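Local coordinates for tailspike protein (Siphovirus 9NA, PDB 3RIQ) that probably recognises and cleaves Salmonella lipopolysaccharide as the receptor-binding endorhamnosidase of the phage tail, at residues T199-G204 against R261-V266. Numbering follows the deposited sequence.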
ATOM      1  N   THR A 199      21.700   2.775  30.995  1.00 13.90           N
ATOM      2  CA  THR A 199      22.194   3.310  29.722  1.00 14.36           C
ATOM      3  C   THR A 199      22.026   2.348  28.543  1.00 13.28           C
ATOM      4  O   THR A 199      22.162   2.783  27.404  1.00 14.60           O
ATOM      5  CB  THR A 199      23.679   3.699  29.834  1.00 14.31           C
ATOM      6  OG1 THR A 199      24.389   2.554  30.330  1.00 16.45           O
ATOM      7  CG2 THR A 199      23.866   4.927  30.779  1.00 15.33           C
ATOM      8  N   ALA A 200      21.709   1.068  28.775  1.00 14.04           N
ATOM      9  CA  ALA A 200      21.401   0.172  27.648  1.00 13.18           C
ATOM     10  C   ALA A 200      20.111   0.652  26.948  1.00 13.66           C
ATOM     11  O   ALA A 200      19.334   1.432  27.499  1.00 14.49           O
ATOM     12  CB  ALA A 200      21.183  -1.262  28.148  1.00 14.91           C
ATOM     13  N   TRP A 201      19.900   0.176  25.729  1.00 14.05           N
ATOM     14  CA  TRP A 201      18.691   0.469  24.944  1.00 13.94           C
ATOM     15  C   TRP A 201      17.868  -0.789  24.850  1.00 13.89           C
ATOM     16  O   TRP A 201      18.397  -1.848  24.495  1.00 14.39           O
ATOM     17  CB  TRP A 201      19.070   0.971  23.536  1.00 14.85           C
ATOM     18  CG  TRP A 201      19.778   2.272  23.632  1.00 15.26           C
ATOM     19  CD1 TRP A 201      21.108   2.491  23.970  1.00 16.01           C
ATOM     20  CD2 TRP A 201      19.207   3.548  23.431  1.00 15.11           C
ATOM     21  NE1 TRP A 201      21.377   3.842  23.978  1.00 18.56           N
ATOM     22  CE2 TRP A 201      20.228   4.513  23.665  1.00 15.68           C
ATOM     23  CE3 TRP A 201      17.921   3.990  23.088  1.00 15.51           C
ATOM     24  CZ2 TRP A 201      20.003   5.890  23.556  1.00 16.41           C
ATOM     25  CZ3 TRP A 201      17.704   5.371  22.957  1.00 14.60           C
ATOM     26  CH2 TRP A 201      18.740   6.303  23.212  1.00 16.45           C
ATOM     27  N   GLY A 202      16.589  -0.710  25.197  1.00 12.47           N
ATOM     28  CA  GLY A 202      15.691  -1.879  25.011  1.00 13.25           C
ATOM     29  C   GLY A 202      15.586  -2.250  23.534  1.00 12.32           C
ATOM     30  O   GLY A 202      15.643  -1.375  22.672  1.00 13.15           O
ATOM     31  N   THR A 203      15.488  -3.539  23.228  1.00 10.84           N
ATOM     32  CA  THR A 203      15.410  -3.951  21.828  1.00 11.69           C
ATOM     33  C   THR A 203      14.532  -5.167  21.625  1.00 11.16           C
ATOM     34  O   THR A 203      14.319  -5.910  22.576  1.00 11.84           O
ATOM     35  CB  THR A 203      16.806  -4.143  21.198  1.00 11.81           C
ATOM     36  OG1 THR A 203      16.706  -4.065  19.771  1.00 12.76           O
ATOM     37  CG2 THR A 203      17.414  -5.490  21.599  1.00 13.52           C
ATOM     38  N   GLY A 204      14.024  -5.338  20.397  1.00 11.27           N
ATOM     39  CA  GLY A 204      13.197  -6.487  20.081  1.00 10.95           C
ATOM     40  C   GLY A 204      11.785  -6.440  20.641  1.00 11.15           C
ATOM     41  O   GLY A 204      11.089  -7.436  20.574  1.00 13.07           O
ATOM     42  N   ARG A 261      14.441   8.660  24.597  1.00 12.41           N
ATOM     43  CA  ARG A 261      14.210   8.678  23.149  1.00 12.67           C
ATOM     44  C   ARG A 261      14.354   7.286  22.535  1.00 12.45           C
ATOM     45  O   ARG A 261      14.622   6.310  23.230  1.00 13.46           O
ATOM     46  CB  ARG A 261      15.176   9.666  22.509  1.00 12.47           C
ATOM     47  CG  ARG A 261      14.932  11.118  22.983  1.00 12.29           C
ATOM     48  CD  ARG A 261      16.045  12.000  22.446  1.00 13.44           C
ATOM     49  NE  ARG A 261      15.907  13.427  22.781  1.00 13.47           N
ATOM     50  CZ  ARG A 261      16.376  14.005  23.887  1.00 14.09           C
ATOM     51  NH1 ARG A 261      17.000  13.283  24.829  1.00 14.06           N
ATOM     52  NH2 ARG A 261      16.233  15.319  24.052  1.00 14.66           N
ATOM     53  N   ASN A 262      14.157   7.187  21.221  1.00 11.34           N
ATOM     54  CA  ASN A 262      14.058   5.896  20.536  1.00 11.12           C
ATOM     55  C   ASN A 262      14.590   5.961  19.124  1.00 11.85           C
ATOM     56  O   ASN A 262      14.486   7.006  18.487  1.00 13.02           O
ATOM     57  CB  ASN A 262      12.597   5.413  20.498  1.00 11.76           C
ATOM     58  CG  ASN A 262      11.982   5.358  21.873  1.00 10.81           C
ATOM     59  OD1 ASN A 262      12.038   4.314  22.540  1.00 11.41           O
ATOM     60  ND2 ASN A 262      11.388   6.487  22.325  1.00 12.64           N
ATOM     61  N   TYR A 263      15.092   4.821  18.639  1.00 11.08           N
ATOM     62  CA  TYR A 263      15.791   4.718  17.365  1.00 11.36           C
ATOM     63  C   TYR A 263      15.447   3.465  16.620  1.00 11.08           C
ATOM     64  O   TYR A 263      15.175   2.416  17.231  1.00 11.70           O
ATOM     65  CB  TYR A 263      17.337   4.696  17.581  1.00 11.33           C
ATOM     66  CG  TYR A 263      17.898   6.023  18.044  1.00 11.84           C
ATOM     67  CD1 TYR A 263      18.417   6.946  17.126  1.00 12.32           C
ATOM     68  CD2 TYR A 263      17.904   6.371  19.399  1.00 12.47           C
ATOM     69  CE1 TYR A 263      18.901   8.185  17.536  1.00 12.98           C
ATOM     70  CE2 TYR A 263      18.403   7.596  19.823  1.00 13.82           C
ATOM     71  CZ  TYR A 263      18.899   8.506  18.874  1.00 13.01           C
ATOM     72  OH  TYR A 263      19.374   9.711  19.271  1.00 15.33           O
ATOM     73  N   ARG A 264      15.436   3.567  15.291  1.00 11.06           N
ATOM     74  CA  ARG A 264      15.447   2.368  14.450  1.00 10.58           C
ATOM     75  C   ARG A 264      14.310   1.359  14.691  1.00 11.01           C
ATOM     76  O   ARG A 264      14.530   0.137  14.797  1.00 11.79           O
ATOM     77  CB  ARG A 264      16.842   1.694  14.516  1.00 11.08           C
ATOM     78  CG  ARG A 264      17.894   2.603  13.860  1.00 11.75           C
ATOM     79  CD  ARG A 264      19.293   1.998  13.856  1.00 12.00           C
ATOM     80  NE  ARG A 264      19.868   1.787  15.183  1.00 12.62           N
ATOM     81  CZ  ARG A 264      21.176   1.634  15.417  1.00 14.16           C
ATOM     82  NH1 ARG A 264      22.044   1.631  14.406  1.00 13.59           N
ATOM     83  NH2 ARG A 264      21.614   1.467  16.657  1.00 14.55           N
ATOM     84  N   LEU A 265      13.092   1.883  14.838  1.00 10.46           N
ATOM     85  CA  LEU A 265      11.909   1.026  15.001  1.00 11.06           C
ATOM     86  C   LEU A 265      11.143   0.967  13.680  1.00 10.72           C
ATOM     87  O   LEU A 265      11.381   1.790  12.759  1.00 12.32           O
ATOM     88  CB  LEU A 265      10.999   1.586  16.112  1.00 11.66           C
ATOM     89  CG  LEU A 265      11.690   1.644  17.491  1.00 12.08           C
ATOM     90  CD1 LEU A 265      10.798   2.388  18.505  1.00 12.58           C
ATOM     91  CD2 LEU A 265      12.007   0.232  18.029  1.00 13.26           C
ATOM     92  N   VAL A 266      10.220   0.004  13.592  1.00 11.08           N
ATOM     93  CA  VAL A 266       9.317  -0.116  12.441  1.00 10.96           C
ATOM     94  C   VAL A 266       7.877   0.055  12.900  1.00 10.37           C
ATOM     95  O   VAL A 266       7.446  -0.606  13.866  1.00 11.33           O
ATOM     96  CB  VAL A 266       9.456  -1.513  11.771  1.00 11.17           C
ATOM     97  CG1 VAL A 266       8.431  -1.642  10.606  1.00 14.46           C
ATOM     98  CG2 VAL A 266      10.879  -1.740  11.260  1.00 14.03           C
TER
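Tyr263 turns its CD2–CE2 edge toward the face of the six-membered ring of Trp201, offset to the CZ3–CH2 end, in an edge-to-face pair whose planes stand at 81° and whose centroids lie 5.4 Å apart. Tyr263 CE2 lies 3.6 Å from Trp201 CH2, and Tyr263 CD2 3.7 Å from Trp201 CZ3. The same indole end also abuts the backbone of 261-266, for Trp201 CZ3 comes within 3.2 Å of Arg261 O, which sits near the plane of the ring; an aromatic C-H directed at a carbonyl would be mildly favourable there. With CG beside its own backbone N (chi1 -65°), Trp201 reaches across to these groups while the two backbones stay apart, the CA atoms of Trp201 and Asn262 being 8.4 Å from each other. No hydrogen bond spans the gap. Tyr263 OH is hydrogen-bonded to Asp295 OD1, and Arg261 leads away to salt bridges with Asp285 and Glu254. Against this tight, largely buried aromatic corner, Thr199 and Ala200 lie exposed and do not touch 261-266. Trp201 thus bridges two loops between strands, an inter-rung contact of the right-handed beta-helix of P22-type tailspikes.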